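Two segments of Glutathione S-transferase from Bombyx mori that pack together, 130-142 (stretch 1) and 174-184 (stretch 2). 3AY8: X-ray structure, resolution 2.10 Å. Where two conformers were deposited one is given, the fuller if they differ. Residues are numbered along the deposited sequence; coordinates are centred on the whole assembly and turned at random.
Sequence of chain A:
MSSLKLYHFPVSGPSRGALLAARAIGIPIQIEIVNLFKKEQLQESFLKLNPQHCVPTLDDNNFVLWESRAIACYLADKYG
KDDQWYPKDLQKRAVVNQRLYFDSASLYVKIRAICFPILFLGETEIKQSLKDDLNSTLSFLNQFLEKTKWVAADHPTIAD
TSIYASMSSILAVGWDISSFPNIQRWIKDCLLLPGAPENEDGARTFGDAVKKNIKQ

Stretch 1 (130-142) LKDDLNSTLSFLN
Stretch 2 174-184: GWDISSFPNIQ

A helix can hold an irregular segment against its flank by combining aromatic packing with a polar clamp, and this glutathione S-transferase offers a compact example. Residues 130-142 form uninterrupted helix. The partner leaves a preceding helix at Gly174 (phi/psi 110/102), runs extended through Trp175 (-136/139), makes a type I turn from Ile177 to Phe180, closed by Phe180 N to Ile177 O at 2.7 Å, and re-enters helix at Pro181. Both chains advance in the same sense: Lys131 CA lies 9.4 Å from Trp175 CA, and Asn142 CA lies 5.3 Å from Asn182 CA, so the segments converge. Together they bury 599 Å².

At the wide end, Trp175 (chi1 -154°, chi2 -98°) spans the gap. Leu134, in its t,p rotamer, places CD2 over one face, 3.8 Å from the centroid of the Trp175 six-membered ring and 15° off its normal, a CH-pi contact. The extended Lys131 chain, all t, brings CG to 3.6 Å from Trp175 CZ2, while Leu138 CD1 (m,t) lies 3.6 Å from Trp175 CD1. The side-chain amide of Asn135 meets the indole at its edge.

Midway, Phe180 (chi1 -44°, chi2 -63°) points toward the helix and rests on its backbone as well as its side chains: CE2 lies 3.6 Å from Leu138 CB, and CE1 3.6 Å from Ser139 CA.

At the narrow end Asn142 (chi1 t, chi2 64°) turns its amide to the start of the second helix, where backbone NH groups lack intrahelical acceptors. Its OD1 accepts from Asn182 N at 2.9 Å and, weakly, from Ile183 N at 3.5 Å. Asn182 (chi1 m) replies, ND2 donating to Asn142 O at 3.0 Å. Beside this clamp, Ile183 CD1 packs 4.0 Å from Leu141 CD2.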

# COMPACT_ATOMS: atom_id res chain seq x y z
N LEU A 130 7.35 18.30 0.98
CA LEU A 130 6.60 17.23 1.63
C LEU A 130 5.15 17.63 1.93
O LEU A 130 4.24 16.80 1.83
CB LEU A 130 7.29 16.84 2.93
CG LEU A 130 8.71 16.30 2.75
CD1 LEU A 130 9.26 15.92 4.12
CD2 LEU A 130 8.73 15.11 1.80
N LYS A 131 4.98 18.90 2.30
CA LYS A 131 3.66 19.47 2.59
C LYS A 131 2.82 19.46 1.33
O LYS A 131 1.67 19.03 1.35
CB LYS A 131 3.82 20.90 3.13
CG LYS A 131 2.52 21.63 3.45
CD LYS A 131 2.78 23.03 4.01
CE LYS A 131 1.48 23.72 4.38
NZ LYS A 131 1.72 25.05 5.01
N ASP A 132 3.39 19.95 0.23
CA ASP A 132 2.70 19.96 -1.06
C ASP A 132 2.32 18.55 -1.51
O ASP A 132 1.25 18.34 -2.06
CB ASP A 132 3.58 20.60 -2.13
CG ASP A 132 3.83 22.07 -1.88
OD1 ASP A 132 3.22 22.66 -0.95
OD2 ASP A 132 4.67 22.64 -2.60
N ASP A 133 3.24 17.61 -1.30
CA ASP A 133 3.04 16.22 -1.71
C ASP A 133 1.84 15.63 -0.96
O ASP A 133 0.94 15.06 -1.58
CB ASP A 133 4.30 15.40 -1.44
CG ASP A 133 4.38 14.13 -2.28
OD1 ASP A 133 3.61 13.98 -3.26
OD2 ASP A 133 5.21 13.26 -1.93
N LEU A 134 1.80 15.81 0.36
CA LEU A 134 0.68 15.35 1.15
C LEU A 134 -0.63 16.04 0.74
O LEU A 134 -1.65 15.39 0.60
CB LEU A 134 0.93 15.52 2.66
CG LEU A 134 -0.24 15.12 3.58
CD1 LEU A 134 -0.72 13.67 3.36
CD2 LEU A 134 0.09 15.36 5.06
N ASN A 135 -0.58 17.36 0.56
CA ASN A 135 -1.77 18.12 0.16
C ASN A 135 -2.37 17.66 -1.17
O ASN A 135 -3.58 17.64 -1.33
CB ASN A 135 -1.49 19.63 0.20
CG ASN A 135 -1.63 20.22 1.61
OD1 ASN A 135 -1.03 21.25 1.94
ND2 ASN A 135 -2.44 19.57 2.43
N SER A 136 -1.51 17.24 -2.11
CA SER A 136 -1.99 16.67 -3.37
C SER A 136 -2.78 15.35 -3.14
O SER A 136 -3.80 15.09 -3.81
CB SER A 136 -0.81 16.44 -4.32
OG SER A 136 -1.20 15.59 -5.38
N THR A 137 -2.29 14.54 -2.20
CA THR A 137 -2.99 13.30 -1.83
C THR A 137 -4.27 13.61 -1.07
O THR A 137 -5.30 12.98 -1.30
CB THR A 137 -2.04 12.35 -1.06
OG1 THR A 137 -1.11 11.82 -2.01
CG2 THR A 137 -2.83 11.18 -0.42
N LEU A 138 -4.23 14.62 -0.19
CA LEU A 138 -5.47 15.05 0.48
C LEU A 138 -6.54 15.52 -0.50
O LEU A 138 -7.73 15.30 -0.29
CB LEU A 138 -5.19 16.14 1.53
CG LEU A 138 -4.29 15.73 2.71
CD1 LEU A 138 -4.24 16.84 3.76
CD2 LEU A 138 -4.76 14.40 3.33
N SER A 139 -6.11 16.19 -1.57
CA SER A 139 -7.04 16.70 -2.57
C SER A 139 -7.81 15.56 -3.25
O SER A 139 -9.00 15.67 -3.49
CB SER A 139 -6.31 17.56 -3.60
OG SER A 139 -7.24 18.02 -4.57
N PHE A 140 -7.10 14.47 -3.53
CA PHE A 140 -7.68 13.25 -4.09
C PHE A 140 -8.70 12.65 -3.12
O PHE A 140 -9.80 12.28 -3.52
CB PHE A 140 -6.59 12.24 -4.38
CG PHE A 140 -6.28 12.07 -5.82
CD1 PHE A 140 -6.71 10.94 -6.50
CD2 PHE A 140 -5.54 13.03 -6.51
CE1 PHE A 140 -6.43 10.76 -7.86
CE2 PHE A 140 -5.24 12.87 -7.87
CZ PHE A 140 -5.68 11.73 -8.54
N LEU A 141 -8.32 12.56 -1.84
CA LEU A 141 -9.23 12.06 -0.81
C LEU A 141 -10.47 12.95 -0.74
O LEU A 141 -11.58 12.46 -0.63
CB LEU A 141 -8.54 12.02 0.57
CG LEU A 141 -9.42 11.60 1.76
CD1 LEU A 141 -10.16 10.23 1.52
CD2 LEU A 141 -8.61 11.57 3.07
N ASN A 142 -10.26 14.26 -0.80
CA ASN A 142 -11.37 15.20 -0.77
C ASN A 142 -12.36 14.95 -1.92
O ASN A 142 -13.57 15.08 -1.72
CB ASN A 142 -10.85 16.64 -0.80
CG ASN A 142 -11.98 17.66 -0.67
OD1 ASN A 142 -12.66 17.73 0.36
ND2 ASN A 142 -12.19 18.44 -1.70
N GLY A 174 -1.38 18.67 13.48
CA GLY A 174 -1.80 20.01 13.09
C GLY A 174 -1.64 20.14 11.59
O GLY A 174 -0.52 20.30 11.07
N TRP A 175 -2.75 20.03 10.87
CA TRP A 175 -2.74 20.21 9.43
C TRP A 175 -3.95 21.06 9.09
O TRP A 175 -5.02 20.88 9.66
CB TRP A 175 -2.79 18.87 8.70
CG TRP A 175 -2.18 18.95 7.34
CD1 TRP A 175 -2.83 19.11 6.15
CD2 TRP A 175 -0.78 18.90 7.02
NE1 TRP A 175 -1.92 19.15 5.11
CE2 TRP A 175 -0.66 19.03 5.62
CE3 TRP A 175 0.39 18.75 7.79
CZ2 TRP A 175 0.59 19.01 4.96
CZ3 TRP A 175 1.63 18.74 7.14
CH2 TRP A 175 1.71 18.87 5.74
N ASP A 176 -3.74 22.00 8.17
CA ASP A 176 -4.80 22.88 7.66
C ASP A 176 -5.49 22.16 6.50
O ASP A 176 -4.91 22.01 5.42
CB ASP A 176 -4.16 24.23 7.23
CG ASP A 176 -5.13 25.15 6.46
OD1 ASP A 176 -6.36 24.94 6.52
OD2 ASP A 176 -4.62 26.10 5.79
N ILE A 177 -6.71 21.70 6.74
CA ILE A 177 -7.54 21.06 5.71
C ILE A 177 -8.75 21.94 5.30
O ILE A 177 -9.73 21.44 4.75
CB ILE A 177 -8.01 19.62 6.14
CG1 ILE A 177 -8.87 19.66 7.40
CG2 ILE A 177 -6.80 18.66 6.31
CD1 ILE A 177 -9.69 18.40 7.63
N SER A 178 -8.66 23.25 5.56
CA SER A 178 -9.74 24.19 5.18
C SER A 178 -10.04 24.11 3.68
O SER A 178 -11.18 24.34 3.27
CB SER A 178 -9.38 25.63 5.58
OG SER A 178 -8.22 26.08 4.90
N SER A 179 -9.04 23.78 2.88
CA SER A 179 -9.21 23.60 1.44
C SER A 179 -10.00 22.33 1.08
O SER A 179 -10.36 22.12 -0.08
CB SER A 179 -7.85 23.56 0.74
OG SER A 179 -7.20 24.82 0.78
N PHE A 180 -10.28 21.48 2.08
CA PHE A 180 -10.94 20.21 1.81
C PHE A 180 -12.21 20.00 2.63
O PHE A 180 -12.20 19.23 3.60
CB PHE A 180 -9.96 19.04 1.98
CG PHE A 180 -8.61 19.29 1.37
CD1 PHE A 180 -8.47 19.47 -0.01
CD2 PHE A 180 -7.47 19.33 2.17
CE1 PHE A 180 -7.21 19.70 -0.57
CE2 PHE A 180 -6.21 19.55 1.62
CZ PHE A 180 -6.08 19.75 0.24
N PRO A 181 -13.31 20.67 2.25
CA PRO A 181 -14.54 20.59 3.04
C PRO A 181 -15.11 19.18 3.17
O PRO A 181 -15.75 18.87 4.18
CB PRO A 181 -15.53 21.53 2.30
CG PRO A 181 -14.94 21.77 0.95
CD PRO A 181 -13.44 21.61 1.11
N ASN A 182 -14.90 18.32 2.17
CA ASN A 182 -15.41 16.93 2.23
C ASN A 182 -14.71 16.07 3.28
O ASN A 182 -15.36 15.26 3.94
CB ASN A 182 -15.39 16.26 0.85
CG ASN A 182 -16.24 17.01 -0.18
OD1 ASN A 182 -17.30 17.55 0.15
ND2 ASN A 182 -15.78 17.04 -1.42
N ILE A 183 -13.40 16.25 3.43
CA ILE A 183 -12.64 15.63 4.53
C ILE A 183 -13.12 16.17 5.88
O ILE A 183 -13.29 15.40 6.84
CB ILE A 183 -11.09 15.84 4.41
CG1 ILE A 183 -10.56 15.31 3.06
CG2 ILE A 183 -10.35 15.14 5.58
CD1 ILE A 183 -9.06 15.51 2.83
N GLN A 184 -13.35 17.48 5.97
CA GLN A 184 -13.87 18.09 7.21
C GLN A 184 -15.20 17.46 7.63
O GLN A 184 -15.39 17.15 8.80
CB GLN A 184 -14.03 19.61 7.06
CG GLN A 184 -12.71 20.35 6.93
CD GLN A 184 -12.89 21.84 6.80
OE1 GLN A 184 -13.56 22.32 5.88
NE2 GLN A 184 -12.27 22.59 7.70